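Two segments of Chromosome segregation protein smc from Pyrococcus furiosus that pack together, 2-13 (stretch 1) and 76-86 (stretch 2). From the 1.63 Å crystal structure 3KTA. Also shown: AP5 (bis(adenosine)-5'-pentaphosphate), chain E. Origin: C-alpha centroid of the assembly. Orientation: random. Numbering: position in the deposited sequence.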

# COMPACT_ATOMS: atom_id res chain seq x y z
N PRO A 2 9.36 -5.25 -10.95
CA PRO A 2 8.40 -4.64 -11.88
C PRO A 2 7.70 -3.45 -11.24
O PRO A 2 7.86 -3.22 -10.05
N TYR A 3 6.94 -2.70 -12.02
CA TYR A 3 6.12 -1.62 -11.44
C TYR A 3 4.90 -1.41 -12.29
O TYR A 3 4.84 -1.84 -13.45
N ILE A 4 3.91 -0.75 -11.70
CA ILE A 4 2.64 -0.52 -12.36
C ILE A 4 2.70 0.68 -13.30
O ILE A 4 3.02 1.79 -12.89
N GLU A 5 2.44 0.44 -14.58
CA GLU A 5 2.41 1.55 -15.53
C GLU A 5 1.05 2.23 -15.49
O GLU A 5 0.96 3.46 -15.44
N LYS A 6 -0.01 1.44 -15.46
CA LYS A 6 -1.36 1.98 -15.42
C LYS A 6 -2.39 0.93 -15.05
O LYS A 6 -2.13 -0.28 -15.15
N LEU A 7 -3.57 1.41 -14.65
CA LEU A 7 -4.78 0.61 -14.53
C LEU A 7 -5.80 1.05 -15.58
O LEU A 7 -5.84 2.22 -15.97
N GLU A 8 -6.62 0.11 -16.01
CA GLU A 8 -7.80 0.40 -16.82
C GLU A 8 -9.02 -0.18 -16.10
O GLU A 8 -9.07 -1.39 -15.85
N LEU A 9 -9.97 0.69 -15.75
CA LEU A 9 -11.18 0.28 -15.04
C LEU A 9 -12.39 0.41 -15.95
O LEU A 9 -12.59 1.46 -16.56
N LYS A 10 -13.20 -0.63 -16.02
CA LYS A 10 -14.47 -0.55 -16.73
C LYS A 10 -15.59 -1.16 -15.89
O LYS A 10 -15.56 -2.35 -15.57
N GLY A 11 -16.57 -0.34 -15.52
CA GLY A 11 -17.69 -0.81 -14.73
C GLY A 11 -17.29 -1.17 -13.31
O GLY A 11 -17.96 -1.96 -12.63
N PHE A 12 -16.19 -0.57 -12.84
CA PHE A 12 -15.65 -0.92 -11.54
C PHE A 12 -15.98 0.11 -10.46
O PHE A 12 -15.57 1.27 -10.57
N LYS A 13 -16.72 -0.33 -9.45
CA LYS A 13 -17.20 0.52 -8.36
C LYS A 13 -17.70 1.87 -8.86
O LYS A 13 -18.57 1.93 -9.73
N PRO A 76 -27.18 -1.00 -14.23
CA PRO A 76 -25.74 -1.07 -13.92
C PRO A 76 -24.90 -1.59 -15.10
O PRO A 76 -25.42 -1.87 -16.18
N ALA A 77 -23.60 -1.70 -14.86
CA ALA A 77 -22.71 -2.30 -15.84
C ALA A 77 -23.00 -3.80 -15.98
O ALA A 77 -23.55 -4.42 -15.07
N LYS A 78 -22.62 -4.38 -17.12
CA LYS A 78 -22.85 -5.81 -17.36
C LYS A 78 -21.83 -6.67 -16.59
O LYS A 78 -22.03 -7.88 -16.41
N TYR A 79 -20.76 -6.04 -16.14
CA TYR A 79 -19.74 -6.68 -15.31
C TYR A 79 -18.75 -5.61 -14.88
O TYR A 79 -18.83 -4.48 -15.35
N ALA A 80 -17.82 -5.97 -14.01
CA ALA A 80 -16.72 -5.08 -13.64
C ALA A 80 -15.41 -5.66 -14.15
O ALA A 80 -15.16 -6.86 -14.01
N GLU A 81 -14.57 -4.82 -14.74
CA GLU A 81 -13.29 -5.29 -15.24
C GLU A 81 -12.14 -4.35 -14.88
O GLU A 81 -12.26 -3.13 -14.99
N VAL A 82 -11.02 -4.93 -14.46
CA VAL A 82 -9.80 -4.16 -14.24
C VAL A 82 -8.66 -4.81 -15.00
O VAL A 82 -8.51 -6.04 -14.98
N ALA A 83 -7.89 -3.98 -15.70
CA ALA A 83 -6.63 -4.43 -16.29
C ALA A 83 -5.49 -3.68 -15.63
O ALA A 83 -5.56 -2.47 -15.42
N ILE A 84 -4.43 -4.41 -15.29
CA ILE A 84 -3.25 -3.79 -14.71
C ILE A 84 -2.05 -4.05 -15.63
O ILE A 84 -1.84 -5.18 -16.11
N TYR A 85 -1.30 -3.00 -15.93
CA TYR A 85 -0.15 -3.09 -16.85
C TYR A 85 1.14 -2.93 -16.05
O TYR A 85 1.40 -1.86 -15.47
N PHE A 86 1.94 -4.00 -16.00
CA PHE A 86 3.23 -3.93 -15.31
C PHE A 86 4.37 -3.74 -16.29
O PHE A 86 4.46 -4.45 -17.30

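Strands 3-10 and 80-86 run antiparallel, their N-to-C directions 142° apart, and the backbone pairing decides where each side chain goes. Ile 4, Leu 7, Leu 9, Val 82, Ile 84 and Phe 86 share one face; Lys 6, Glu 8, Lys 10, Glu 81, Ala 83 and Tyr 85 share the other. A beta bulge between Ile 4 and Lys 6 shifts the register by one, and there Glu 5 N donates to Tyr 85 O at 2.7 Å.

The apolar face is buried. Ile 4 (m, t) sets CG1 3.6 Å from Phe 86 CE2 and CD1 3.9 Å from Ile 84 CD1. With Leu 7 at m, t, its CD2 lies 3.8 Å from Ile 84 CG1 and 4.0 Å from Val 82 CG1. Val 82, at chi1 179°, places CG2 over one face of the Phe 12 ring, 4.0 Å from the centroid and 29° off the normal; Phe 12 is itself t.

The other face is organised around Tyr 85 (chi1 -67°, m). Lys 6 takes chi1 p and is then extended through chi4, which carries its chain across this ring: CE stands 3.7 Å from the Tyr 85 centroid, 7° off the normal, and NZ makes a cation-pi contact at 4.6 Å. Lys 6 NZ also forms a salt bridge with Glu 8 OE2 at 3.2 Å. Glu 8 (m, t) reaches the edge of the same ring, where Tyr 85 OH donates to Glu 8 OE1 at 2.9 Å. One water donates to Glu 8 OE2 and, weakly, to Tyr 85 OH; another links Glu 8 O and Glu 81 OE2.

Lys 10, all t, brings NZ 3.0 Å from Tyr 79 OH. At Gly 11, phi is 70°, and an ideal CB would lie 2.5 Å from Tyr 79 O, a clash. Beyond it, Lys 13 O approaches AP5 N1B at 3.3 Å.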

# COMPACT_ATOMS: atom_id res chain seq x y z
CB PRO A 2 7.39 -5.76 -12.15
CG PRO A 2 8.06 -7.03 -11.65
CD PRO A 2 8.93 -6.59 -10.52
CB TYR A 3 6.91 -0.32 -11.31
CG TYR A 3 7.47 0.25 -12.58
CD1 TYR A 3 8.76 -0.09 -13.01
CD2 TYR A 3 6.74 1.16 -13.34
CE1 TYR A 3 9.29 0.45 -14.17
CE2 TYR A 3 7.28 1.70 -14.51
CZ TYR A 3 8.54 1.34 -14.91
OH TYR A 3 9.06 1.89 -16.06
CB ILE A 4 1.51 -0.31 -11.33
CG1 ILE A 4 1.46 -1.47 -10.34
CG2 ILE A 4 0.15 -0.10 -12.05
CD1 ILE A 4 0.51 -1.20 -9.14
CB GLU A 5 2.77 1.05 -16.94
CG GLU A 5 4.21 0.57 -16.98
CD GLU A 5 4.74 0.34 -18.36
OE1 GLU A 5 4.07 -0.36 -19.15
OE2 GLU A 5 5.86 0.85 -18.64
CB LYS A 6 -1.74 2.60 -16.78
CG LYS A 6 -1.84 1.57 -17.92
CD LYS A 6 -2.25 2.24 -19.22
CE LYS A 6 -2.35 1.20 -20.34
NZ LYS A 6 -2.77 1.81 -21.64
CB LEU A 7 -5.45 0.81 -13.17
CG LEU A 7 -4.73 0.29 -11.94
CD1 LEU A 7 -5.34 0.92 -10.70
CD2 LEU A 7 -4.82 -1.24 -11.87
CB GLU A 8 -7.66 -0.18 -18.23
CG GLU A 8 -6.68 0.60 -19.08
CD GLU A 8 -6.43 -0.01 -20.43
OE1 GLU A 8 -6.90 -1.15 -20.67
OE2 GLU A 8 -5.73 0.63 -21.24
CB LEU A 9 -11.42 1.19 -13.83
CG LEU A 9 -10.62 0.92 -12.55
CD1 LEU A 9 -9.14 1.01 -12.79
CD2 LEU A 9 -11.05 1.93 -11.46
CB LYS A 10 -14.38 -1.26 -18.09
CG LYS A 10 -15.71 -1.21 -18.87
CD LYS A 10 -15.66 -1.98 -20.17
CE LYS A 10 -17.05 -2.02 -20.79
NZ LYS A 10 -17.10 -2.83 -22.03
CB PHE A 12 -14.13 -1.13 -11.61
CG PHE A 12 -13.55 -1.63 -10.33
CD1 PHE A 12 -13.55 -2.98 -10.05
CD2 PHE A 12 -13.06 -0.75 -9.37
CE1 PHE A 12 -13.06 -3.46 -8.86
CE2 PHE A 12 -12.57 -1.22 -8.17
CZ PHE A 12 -12.55 -2.57 -7.91
CB LYS A 13 -16.15 0.62 -7.24
CG LYS A 13 -15.78 -0.75 -6.67
CD LYS A 13 -14.89 -0.67 -5.43
CE LYS A 13 -15.71 -0.30 -4.22
NZ LYS A 13 -15.01 -0.55 -2.93
CB PRO A 76 -25.68 -2.08 -12.77
CG PRO A 76 -26.99 -2.81 -12.80
CD PRO A 76 -27.98 -1.83 -13.33
CB ALA A 77 -21.26 -2.07 -15.43
CB LYS A 78 -22.81 -6.11 -18.86
CG LYS A 78 -23.92 -5.42 -19.68
CD LYS A 78 -23.87 -5.77 -21.17
CE LYS A 78 -24.98 -5.06 -21.95
NZ LYS A 78 -25.08 -5.48 -23.39
CB TYR A 79 -18.99 -7.73 -16.12
CG TYR A 79 -18.51 -7.20 -17.44
CD1 TYR A 79 -19.19 -7.48 -18.61
CD2 TYR A 79 -17.39 -6.37 -17.51
CE1 TYR A 79 -18.75 -6.99 -19.81
CE2 TYR A 79 -16.96 -5.87 -18.70
CZ TYR A 79 -17.64 -6.18 -19.86
OH TYR A 79 -17.21 -5.67 -21.05
CB ALA A 80 -16.67 -4.90 -12.13
CB GLU A 81 -13.36 -5.45 -16.75
CG GLU A 81 -12.04 -5.85 -17.40
CD GLU A 81 -12.22 -6.10 -18.88
OE1 GLU A 81 -12.83 -7.13 -19.23
OE2 GLU A 81 -11.75 -5.27 -19.68
CB VAL A 82 -9.44 -4.09 -12.74
CG1 VAL A 82 -8.15 -3.30 -12.52
CG2 VAL A 82 -10.60 -3.45 -11.96
CB ALA A 83 -6.63 -4.19 -17.79
CB ILE A 84 -3.01 -4.28 -13.26
CG1 ILE A 84 -1.88 -3.48 -12.60
CG2 ILE A 84 -2.74 -5.81 -13.22
CD1 ILE A 84 -1.78 -3.71 -11.09
CB TYR A 85 -0.26 -2.00 -17.93
CG TYR A 85 -1.43 -2.20 -18.87
CD1 TYR A 85 -2.73 -2.02 -18.44
CD2 TYR A 85 -1.23 -2.59 -20.18
CE1 TYR A 85 -3.82 -2.22 -19.29
CE2 TYR A 85 -2.30 -2.79 -21.05
CZ TYR A 85 -3.59 -2.60 -20.59
OH TYR A 85 -4.67 -2.80 -21.45
CB PHE A 86 3.50 -5.22 -14.54
CG PHE A 86 2.73 -5.35 -13.27
CD1 PHE A 86 1.55 -6.10 -13.23
CD2 PHE A 86 3.18 -4.74 -12.10
CE1 PHE A 86 0.84 -6.24 -12.04
CE2 PHE A 86 2.48 -4.89 -10.91
CZ PHE A 86 1.31 -5.62 -10.89
PA AP5 E . -17.29 7.12 4.59
O1A AP5 E . -18.23 8.30 4.63
O2A AP5 E . -18.01 5.82 4.35
O3A AP5 E . -16.18 7.26 3.42
PB AP5 E . -15.48 8.63 3.03
O1B AP5 E . -15.22 9.46 4.28
O2B AP5 E . -16.21 9.35 1.93
O3B AP5 E . -14.16 7.87 2.50
PG AP5 E . -13.02 8.65 1.76
O1G AP5 E . -13.05 10.11 2.17
O2G AP5 E . -11.75 7.96 2.13
O3G AP5 E . -13.48 8.56 0.25
PD AP5 E . -12.70 7.99 -1.01
O1D AP5 E . -12.26 9.13 -1.88
O2D AP5 E . -11.63 7.00 -0.65
O3D AP5 E . -13.95 7.27 -1.75
PE AP5 E . -14.12 5.69 -2.03
O1E AP5 E . -13.02 5.29 -2.98
O2E AP5 E . -14.22 4.93 -0.75
O5F AP5 E . -16.37 7.07 5.92
C5F AP5 E . -16.78 6.51 7.15
C4F AP5 E . -15.69 6.63 8.22
O4F AP5 E . -14.67 5.69 7.95
C3F AP5 E . -15.01 7.99 8.22
O3F AP5 E . -14.42 8.21 9.49
C2F AP5 E . -13.88 7.80 7.23
O2F AP5 E . -12.79 8.65 7.50
C1F AP5 E . -13.52 6.33 7.42
N9A AP5 E . -13.23 5.66 6.14
C8A AP5 E . -13.55 6.09 4.88
N7A AP5 E . -13.13 5.15 4.00
C5A AP5 E . -12.55 4.14 4.68
C6A AP5 E . -11.95 2.96 4.27
N6A AP5 E . -11.75 2.71 2.97
N1A AP5 E . -11.44 2.11 5.21
C2A AP5 E . -11.51 2.42 6.56
N3A AP5 E . -12.10 3.60 6.97
C4A AP5 E . -12.61 4.44 6.04
O5J AP5 E . -15.49 5.75 -2.86
C5J AP5 E . -16.74 5.77 -2.19
C4J AP5 E . -17.80 5.94 -3.26
O4J AP5 E . -17.76 4.81 -4.13
C3J AP5 E . -19.21 5.99 -2.65
O3J AP5 E . -19.92 7.06 -3.23
C2J AP5 E . -19.79 4.67 -3.09
O2J AP5 E . -21.21 4.69 -3.17
C1J AP5 E . -19.09 4.45 -4.42
N9B AP5 E . -19.24 3.04 -4.83
C8B AP5 E . -18.74 1.91 -4.25
N7B AP5 E . -19.15 0.84 -4.97
C5B AP5 E . -19.91 1.29 -5.99
C6B AP5 E . -20.59 0.66 -7.02
N6B AP5 E . -20.67 -0.67 -7.06
N1B AP5 E . -21.29 1.43 -7.92
C2B AP5 E . -21.34 2.80 -7.83
N3B AP5 E . -20.66 3.42 -6.80
C4B AP5 E . -19.97 2.67 -5.91
O HOH W 1 -10.47 -2.68 -18.32
O HOH W 2 -3.95 -0.65 -23.17